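Local coordinates for hydratase ChsH1 (Mycobacterium tuberculosis, PDB 4W78), which hydrates a steroid enoyl-CoA (3-OPDC-CoA) in cholesterol side-chain degradation and forms a complex with its partner ChsH2, at residues Gln29-Asn34 with Gln68-Met73; Ile146-Gln149 with Val155-Met158; Ala95-Val100 with Glu138-Asn143. All coordinates share one frame; numbering follows the deposited sequence.

The three contacts lie within one hot-dog-family chain, and two of them share its antiparallel sheet. Contact 3 lies in the first part of strand 139-150 and contact 2 near that strand's end, in the hairpin with strand 153-165; their centres are about 25 Å apart. Contact 1 joins helix 29-39 to the short helix 67-70 and meets contact 2 directly, the centres being about 15 Å apart. There Trp-148 NE1 and Thr-71 OG1 are 2.9 Å apart in a probable hydrogen bond, and Gln-68 CA packs on Trp-148 CZ2. Contacts 1 and 3 lie on opposite sides of the chain's centre, about 30 Å apart between centres and about 12 Å between nearest atoms.

Contact 1 of 3, residues Gln29-Asn34 with Gln68-Met73; sequences QPMINN and QVWTMM
Met-31 and Trp-70 make the tight part of this buried contact. The thioether runs out straight from helix 29-39 and past the indole in the opposite direction to it, then bends at its last torsion (chi3 49°), which brings the methyl in against the six-membered ring. Met-31 CE is 3.6 Å from Trp-70 CZ3 and nearly as close to CE3, while Met-31 CB lies 3.8 Å from CZ3. An unbranched, flexible methionine suits this place because it can lie along a rigid aromatic rim. Its sulfur belongs to the same Met-aromatic contact: SD stands 5.4 Å from the centroid of the six-membered ring in an oblique position, 74° off the ring normal.

The remaining contacts are looser: Ile-32 CG1 sits 4.0 Å from Trp-70 CH2, at the ring edge and near its plane, and the branched Val-69 offers CG1 to Met-31 CE at 4.1 Å. Together these side chains join two helical pieces of the hot-dog domain, helix 29-39 and the short, weakly bonded helix 67-70. With CA atoms of Met-31 and Trp-70 8.9 Å apart, the backbones stay well separated, and large side chains span the interval.

Polar residues follow on helix 29-39, where Gln-29 and Asn-34 are partly exposed. Gln-29 points away from Trp-70, and its NE2 gives Asn-33 OD1, one helical turn on, a nearly straight hydrogen bond of 3.0 Å from above the carbonyl plane; the same NE2 also bonds the carbonyl of Tyr-46. Asn-33 is buried, its ND2 bonded to Asp-25 of the second ChsH1 subunit, and Asn-34 OD1 bonds Arg-24 of that subunit. Arg-28 of the ChsH2 chain packs on Met-31 and donates to the carbonyl of Val-69.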
loop_
_atom_site.group_PDB
_atom_site.type_symbol
_atom_site.label_atom_id
_atom_site.label_comp_id
_atom_site.label_asym_id
_atom_site.label_seq_id
_atom_site.Cartn_x
_atom_site.Cartn_y
_atom_site.Cartn_z
ATOM N N GLN A 29 1.824 13.176 -6.003
ATOM C CA GLN A 29 1.204 13.498 -4.725
ATOM C C GLN A 29 0.463 12.324 -4.045
ATOM O O GLN A 29 0.587 12.173 -2.832
ATOM C CB GLN A 29 0.299 14.735 -4.838
ATOM C CG GLN A 29 -0.049 15.314 -3.466
ATOM C CD GLN A 29 1.179 15.892 -2.783
ATOM O OE1 GLN A 29 1.944 16.621 -3.418
ATOM N NE2 GLN A 29 1.383 15.567 -1.496
ATOM N N PRO A 30 -0.312 11.509 -4.800
ATOM C CA PRO A 30 -1.023 10.416 -4.123
ATOM C C PRO A 30 -0.082 9.472 -3.387
ATOM O O PRO A 30 -0.377 9.090 -2.246
ATOM C CB PRO A 30 -1.767 9.708 -5.272
ATOM C CG PRO A 30 -2.024 10.832 -6.253
ATOM C CD PRO A 30 -0.738 11.637 -6.212
ATOM N N MET A 31 1.049 9.136 -3.997
ATOM C CA MET A 31 2.017 8.272 -3.317
ATOM C C MET A 31 2.789 8.975 -2.199
ATOM O O MET A 31 3.088 8.349 -1.198
ATOM C CB MET A 31 2.962 7.630 -4.321
ATOM C CG MET A 31 2.259 6.597 -5.140
ATOM S SD MET A 31 3.273 5.811 -6.392
ATOM C CE MET A 31 4.727 5.367 -5.440
ATOM N N ILE A 32 3.080 10.264 -2.343
ATOM C CA ILE A 32 3.635 11.035 -1.246
ATOM C C ILE A 32 2.653 11.006 -0.081
ATOM O O ILE A 32 3.061 10.791 1.074
ATOM C CB ILE A 32 3.902 12.493 -1.653
ATOM C CG1 ILE A 32 5.038 12.549 -2.692
ATOM C CG2 ILE A 32 4.228 13.349 -0.417
ATOM C CD1 ILE A 32 5.234 13.935 -3.272
ATOM N N ASN A 33 1.371 11.210 -0.384
ATOM C CA ASN A 33 0.340 11.187 0.656
ATOM C C ASN A 33 0.310 9.857 1.396
ATOM O O ASN A 33 0.254 9.837 2.624
ATOM C CB ASN A 33 -1.045 11.496 0.081
ATOM C CG ASN A 33 -1.226 12.975 -0.287
ATOM O OD1 ASN A 33 -0.480 13.834 0.171
ATOM N ND2 ASN A 33 -2.242 13.273 -1.089
ATOM N N ASN A 34 0.343 8.750 0.657
ATOM C CA ASN A 34 0.294 7.441 1.292
ATOM C C ASN A 34 1.482 7.271 2.229
ATOM O O ASN A 34 1.354 6.714 3.324
ATOM C CB ASN A 34 0.294 6.321 0.246
ATOM C CG ASN A 34 -1.024 6.218 -0.527
ATOM O OD1 ASN A 34 -2.056 6.732 -0.104
ATOM N ND2 ASN A 34 -0.981 5.525 -1.654
ATOM N N GLN A 68 13.914 5.557 -3.252
ATOM C CA GLN A 68 13.883 4.153 -3.636
ATOM C C GLN A 68 12.458 3.663 -3.884
ATOM O O GLN A 68 12.246 2.685 -4.604
ATOM C CB GLN A 68 14.565 3.325 -2.546
ATOM C CG GLN A 68 14.899 1.905 -2.907
ATOM C CD GLN A 68 15.807 1.257 -1.863
ATOM O OE1 GLN A 68 16.413 1.932 -1.051
ATOM N NE2 GLN A 68 15.878 -0.061 -1.880
ATOM N N VAL A 69 11.466 4.334 -3.293
ATOM C CA VAL A 69 10.076 3.932 -3.478
ATOM C C VAL A 69 9.647 4.040 -4.941
ATOM O O VAL A 69 8.960 3.161 -5.465
ATOM C CB VAL A 69 9.139 4.784 -2.582
ATOM C CG1 VAL A 69 7.699 4.382 -2.763
ATOM C CG2 VAL A 69 9.559 4.625 -1.126
ATOM N N TRP A 70 10.085 5.105 -5.608
ATOM C CA TRP A 70 9.612 5.346 -6.965
ATOM C C TRP A 70 9.963 4.204 -7.890
ATOM O O TRP A 70 9.177 3.866 -8.792
ATOM C CB TRP A 70 10.177 6.665 -7.512
ATOM C CG TRP A 70 9.880 7.817 -6.610
ATOM C CD1 TRP A 70 10.788 8.586 -5.948
ATOM C CD2 TRP A 70 8.585 8.299 -6.221
ATOM N NE1 TRP A 70 10.143 9.527 -5.178
ATOM C CE2 TRP A 70 8.793 9.376 -5.334
ATOM C CE3 TRP A 70 7.272 7.933 -6.545
ATOM C CZ2 TRP A 70 7.742 10.077 -4.756
ATOM C CZ3 TRP A 70 6.225 8.630 -5.967
ATOM C CH2 TRP A 70 6.472 9.697 -5.086
ATOM N N THR A 71 11.125 3.587 -7.655
ATOM C CA THR A 71 11.620 2.575 -8.585
ATOM C C THR A 71 11.464 1.133 -8.095
ATOM O O THR A 71 11.970 0.205 -8.718
ATOM C CB THR A 71 13.087 2.836 -8.988
ATOM O OG1 THR A 71 13.853 3.113 -7.817
ATOM C CG2 THR A 71 13.186 4.058 -9.901
ATOM N N MET A 72 10.734 0.928 -7.007
ATOM C CA MET A 72 10.425 -0.433 -6.578
ATOM C C MET A 72 9.683 -1.193 -7.670
ATOM O O MET A 72 8.855 -0.615 -8.377
ATOM C CB MET A 72 9.586 -0.434 -5.288
ATOM C CG MET A 72 10.324 0.147 -4.082
ATOM S SD MET A 72 11.758 -0.851 -3.563
ATOM C CE MET A 72 10.962 -2.115 -2.589
ATOM N N MET A 73 9.986 -2.483 -7.803
ATOM C CA MET A 73 9.417 -3.310 -8.866
ATOM C C MET A 73 7.932 -3.633 -8.699
ATOM O O MET A 73 7.238 -3.924 -9.684
ATOM C CB MET A 73 10.218 -4.613 -9.011
ATOM C CG MET A 73 11.592 -4.473 -9.654
ATOM S SD MET A 73 11.589 -4.003 -11.411
ATOM C CE MET A 73 10.172 -4.905 -12.041
#

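Contact 2 of 3, residues Ile146-Gln149 with Val155-Met158; sequences IVWQ and VAEM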
loop_
_atom_site.group_PDB
_atom_site.type_symbol
_atom_site.label_atom_id
_atom_site.label_comp_id
_atom_site.label_asym_id
_atom_site.label_seq_id
_atom_site.Cartn_x
_atom_site.Cartn_y
_atom_site.Cartn_z
ATOM N N ILE A 146 24.006 2.419 -6.586
ATOM C CA ILE A 146 22.775 2.725 -7.305
ATOM C C ILE A 146 22.756 4.212 -7.570
ATOM O O ILE A 146 23.084 5.007 -6.682
ATOM C CB ILE A 146 21.575 2.425 -6.397
ATOM C CG1 ILE A 146 21.608 0.988 -5.872
ATOM C CG2 ILE A 146 20.246 2.816 -7.059
ATOM C CD1 ILE A 146 21.908 -0.035 -6.869
ATOM N N VAL A 147 22.367 4.601 -8.778
ATOM C CA VAL A 147 22.216 6.016 -9.104
ATOM C C VAL A 147 20.823 6.264 -9.688
ATOM O O VAL A 147 20.360 5.504 -10.545
ATOM C CB VAL A 147 23.300 6.500 -10.085
ATOM C CG1 VAL A 147 23.111 7.964 -10.426
ATOM C CG2 VAL A 147 24.708 6.264 -9.500
ATOM N N TRP A 148 20.155 7.304 -9.199
ATOM C CA TRP A 148 18.885 7.737 -9.767
ATOM C C TRP A 148 19.077 9.016 -10.552
ATOM O O TRP A 148 19.809 9.924 -10.127
ATOM C CB TRP A 148 17.831 7.993 -8.686
ATOM C CG TRP A 148 17.325 6.757 -7.985
ATOM C CD1 TRP A 148 16.281 5.967 -8.373
ATOM C CD2 TRP A 148 17.833 6.191 -6.772
ATOM N NE1 TRP A 148 16.097 4.943 -7.459
ATOM C CE2 TRP A 148 17.038 5.068 -6.469
ATOM C CE3 TRP A 148 18.871 6.544 -5.893
ATOM C CZ2 TRP A 148 17.257 4.278 -5.339
ATOM C CZ3 TRP A 148 19.079 5.764 -4.756
ATOM C CH2 TRP A 148 18.282 4.638 -4.496
ATOM N N GLN A 149 18.380 9.090 -11.679
ATOM C CA GLN A 149 18.442 10.244 -12.555
ATOM C C GLN A 149 17.054 10.764 -12.886
ATOM O O GLN A 149 16.071 10.020 -12.859
ATOM C CB GLN A 149 19.143 9.873 -13.857
ATOM C CG GLN A 149 20.582 9.463 -13.668
ATOM C CD GLN A 149 21.263 9.224 -14.986
ATOM O OE1 GLN A 149 20.936 8.277 -15.700
ATOM N NE2 GLN A 149 22.196 10.097 -15.336
ATOM N N VAL A 155 20.237 12.658 -9.476
ATOM C CA VAL A 155 19.488 13.307 -8.394
ATOM C C VAL A 155 19.671 12.635 -7.035
ATOM O O VAL A 155 19.397 13.241 -6.006
ATOM C CB VAL A 155 17.979 13.425 -8.701
ATOM C CG1 VAL A 155 17.754 14.325 -9.924
ATOM C CG2 VAL A 155 17.349 12.052 -8.923
ATOM N N ALA A 156 20.112 11.384 -7.032
ATOM C CA ALA A 156 20.356 10.674 -5.774
ATOM C C ALA A 156 21.233 9.473 -6.042
ATOM O O ALA A 156 21.368 9.023 -7.179
ATOM C CB ALA A 156 19.045 10.218 -5.138
ATOM N N GLU A 157 21.823 8.931 -4.986
ATOM C CA GLU A 157 22.613 7.724 -5.133
ATOM C C GLU A 157 22.598 6.930 -3.846
ATOM O O GLU A 157 22.216 7.444 -2.789
ATOM C CB GLU A 157 24.037 8.003 -5.630
ATOM C CG GLU A 157 24.962 8.809 -4.768
ATOM C CD GLU A 157 26.378 8.772 -5.349
ATOM O OE1 GLU A 157 27.305 8.317 -4.659
ATOM O OE2 GLU A 157 26.552 9.162 -6.522
ATOM N N MET A 158 22.951 5.661 -3.948
ATOM C CA MET A 158 22.926 4.783 -2.790
ATOM C C MET A 158 24.061 3.790 -2.857
ATOM O O MET A 158 24.368 3.256 -3.918
ATOM C CB MET A 158 21.595 4.043 -2.747
ATOM C CG MET A 158 21.514 2.958 -1.703
ATOM S SD MET A 158 19.837 2.354 -1.547
ATOM C CE MET A 158 19.626 1.427 -3.043
#
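A beta hairpin built from strands 139-150 and 153-165 contains this contact, and a classic beta bulge interrupts its register where Val-155 and Ala-156 both face Trp-148. The carbonyl of Trp-148 consequently takes two amides: a bond of 2.8 Å from Val-155 N and a weak one from Ala-156 N. Beyond the bulge the pairing is regular and antiparallel. Trp-148 N donates to Ala-156 O, and Ile-146 and Met-158 form a hydrogen-bonded pair: Ile-146 N reaches Met-158 O at 2.8 Å, nearly straight and in the carbonyl plane, and Met-158 N returns a bond to Ile-146 O.

Ile-146, Trp-148, Ala-156 and Met-158 share one face of the sheet. The benzo rim of the indole swings across to strand 153-165, placing CE3 3.8 Å from Ala-156 CB and CZ3 3.7 Å from Met-158 CB; alanine suits a place so close to a broad ring. Ile-146 CG2 lies over one face of that ring, 3.6 Å above the plane and toward the rim. Met-158 keeps SD at the ring edge in a Met-aromatic contact, and the bend at chi3 (72°) turns its CE to Ile-146 CG1, 3.5 Å away and tighter than usual carbon contact.

Val-147 and Glu-157, both partly exposed, point to the other face. The indole N-H has Thr-71 OG1 as its probable acceptor, which would let the tryptophan lie buried among apolar groups with its one polar atom partnered.

Contact 3 of 3, residues Ala95-Val100 with Glu138-Asn143; sequences AGYIGV and EGWFIN
Tyr-97 and Trp-140 meet as a T-shaped aromatic pair, the pyrrole edge of the indole turned to the face of the phenol. Trp-140 CD1 stands 3.6 Å above the Tyr-97 plane, offset toward the rim; the ring planes are 78° apart and the centroids 4.8 Å. At the edge of the Tyr-97 ring lies the backbone of Glu-138, with its carbonyl O 3.5 Å from CD1. Gly-139 CA comes to 3.9 Å of Tyr-97 CD1. The indole edge faces Tyr-97 CE1 and also a water, to which NE1 donates a bond of 3.3 Å.

These residues join the loop after helix 85-94 to the first part of strand 139-150. Gly-96 ends that helix in a Schellman motif, its positive phi (99°) being comfortable for glycine, and Tyr-97 follows as the centre of an inverse gamma turn, just before strand 99-109 begins.

The phenol hydroxyl meets polar partners. The water that receives the indole N-H is 2.8 Å from Tyr-97 OH, and Glu-138 OE1 is 3.1 Å from Tyr-97 OH. Glu-138 has CG anti to the backbone N (chi1 -172°) and an extended chain, which carries the carboxylate across to the hydroxyl. Lys-166 makes a cation-pi contact with Tyr-97, while Phe-92 of helix 85-94 packs on both aromatic residues.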
loop_
_atom_site.group_PDB
_atom_site.type_symbol
_atom_site.label_atom_id
_atom_site.label_comp_id
_atom_site.label_asym_id
_atom_site.label_seq_id
_atom_site.Cartn_x
_atom_site.Cartn_y
_atom_site.Cartn_z
ATOM N N ALA A 95 26.876 -21.628 -4.493
ATOM C CA ALA A 95 28.031 -21.951 -3.670
ATOM C C ALA A 95 27.620 -22.227 -2.225
ATOM O O ALA A 95 28.475 -22.421 -1.360
ATOM C CB ALA A 95 29.053 -20.824 -3.730
ATOM N N GLY A 96 26.315 -22.235 -1.968
ATOM C CA GLY A 96 25.793 -22.621 -0.665
ATOM C C GLY A 96 25.432 -21.469 0.257
ATOM O O GLY A 96 24.874 -21.679 1.341
ATOM N N TYR A 97 25.745 -20.249 -0.163
ATOM C CA TYR A 97 25.471 -19.080 0.665
ATOM C C TYR A 97 24.036 -18.614 0.440
ATOM O O TYR A 97 23.805 -17.547 -0.110
ATOM C CB TYR A 97 26.464 -17.956 0.349
ATOM C CG TYR A 97 27.909 -18.354 0.543
ATOM C CD1 TYR A 97 28.516 -18.248 1.786
ATOM C CD2 TYR A 97 28.670 -18.838 -0.520
ATOM C CE1 TYR A 97 29.843 -18.616 1.974
ATOM C CE2 TYR A 97 29.995 -19.203 -0.344
ATOM C CZ TYR A 97 30.576 -19.088 0.908
ATOM O OH TYR A 97 31.892 -19.452 1.089
ATOM N N ILE A 98 23.075 -19.418 0.883
ATOM C CA ILE A 98 21.671 -19.190 0.550
ATOM C C ILE A 98 20.989 -18.139 1.416
ATOM O O ILE A 98 19.937 -17.615 1.051
ATOM C CB ILE A 98 20.865 -20.506 0.591
ATOM C CG1 ILE A 98 21.066 -21.212 1.934
ATOM C CG2 ILE A 98 21.291 -21.405 -0.554
ATOM C CD1 ILE A 98 20.403 -22.574 2.036
ATOM N N GLY A 99 21.597 -17.818 2.553
ATOM C CA GLY A 99 21.062 -16.791 3.424
ATOM C C GLY A 99 21.403 -15.408 2.916
ATOM O O GLY A 99 22.382 -15.238 2.187
ATOM N N VAL A 100 20.589 -14.421 3.280
ATOM C CA VAL A 100 20.869 -13.036 2.911
ATOM C C VAL A 100 20.347 -12.066 3.971
ATOM O O VAL A 100 19.302 -12.297 4.588
ATOM C CB VAL A 100 20.317 -12.679 1.502
ATOM C CG1 VAL A 100 18.794 -12.690 1.487
ATOM C CG2 VAL A 100 20.849 -11.323 1.037
ATOM N N GLU A 138 29.666 -18.234 7.784
ATOM C CA GLU A 138 30.592 -17.848 6.728
ATOM C C GLU A 138 29.815 -17.156 5.611
ATOM O O GLU A 138 28.740 -17.611 5.215
ATOM C CB GLU A 138 31.348 -19.059 6.180
ATOM C CG GLU A 138 32.470 -18.696 5.209
ATOM C CD GLU A 138 33.200 -19.909 4.650
ATOM O OE1 GLU A 138 32.588 -20.673 3.868
ATOM O OE2 GLU A 138 34.391 -20.094 4.985
ATOM N N GLY A 139 30.347 -16.046 5.116
ATOM C CA GLY A 139 29.647 -15.308 4.085
ATOM C C GLY A 139 30.499 -14.383 3.242
ATOM O O GLY A 139 31.699 -14.214 3.473
ATOM N N TRP A 140 29.858 -13.783 2.248
ATOM C CA TRP A 140 30.495 -12.796 1.386
ATOM C C TRP A 140 29.694 -11.518 1.431
ATOM O O TRP A 140 28.467 -11.555 1.404
ATOM C CB TRP A 140 30.504 -13.288 -0.057
ATOM C CG TRP A 140 31.484 -14.374 -0.327
ATOM C CD1 TRP A 140 31.422 -15.666 0.110
ATOM C CD2 TRP A 140 32.663 -14.274 -1.127
ATOM N NE1 TRP A 140 32.496 -16.377 -0.364
ATOM C CE2 TRP A 140 33.275 -15.545 -1.128
ATOM C CE3 TRP A 140 33.260 -13.235 -1.849
ATOM C CZ2 TRP A 140 34.459 -15.803 -1.814
ATOM C CZ3 TRP A 140 34.440 -13.494 -2.532
ATOM C CH2 TRP A 140 35.026 -14.768 -2.506
ATOM N N PHE A 141 30.375 -10.379 1.503
ATOM C CA PHE A 141 29.676 -9.102 1.443
ATOM C C PHE A 141 29.658 -8.594 0.015
ATOM O O PHE A 141 30.667 -8.675 -0.685
ATOM C CB PHE A 141 30.342 -8.064 2.353
ATOM C CG PHE A 141 30.218 -8.371 3.829
ATOM C CD1 PHE A 141 29.109 -7.951 4.533
ATOM C CD2 PHE A 141 31.212 -9.064 4.497
ATOM C CE1 PHE A 141 28.988 -8.214 5.888
ATOM C CE2 PHE A 141 31.097 -9.337 5.853
ATOM C CZ PHE A 141 29.980 -8.909 6.544
ATOM N N ILE A 142 28.508 -8.073 -0.397
ATOM C CA ILE A 142 28.319 -7.572 -1.760
ATOM C C ILE A 142 27.813 -6.137 -1.692
ATOM O O ILE A 142 26.768 -5.864 -1.092
ATOM C CB ILE A 142 27.293 -8.419 -2.512
ATOM C CG1 ILE A 142 27.826 -9.838 -2.694
ATOM C CG2 ILE A 142 26.985 -7.800 -3.876
ATOM C CD1 ILE A 142 26.852 -10.894 -2.254
ATOM N N ASN A 143 28.574 -5.217 -2.283
ATOM C CA ASN A 143 28.185 -3.817 -2.396
ATOM C C ASN A 143 27.657 -3.472 -3.772
ATOM O O ASN A 143 28.118 -4.027 -4.788
ATOM C CB ASN A 143 29.384 -2.918 -2.108
ATOM C CG ASN A 143 29.856 -3.029 -0.673
ATOM O OD1 ASN A 143 29.421 -2.274 0.190
ATOM N ND2 ASN A 143 30.728 -3.988 -0.413
HETATM O O HOH W 1 33.766 -19.320 -1.015
#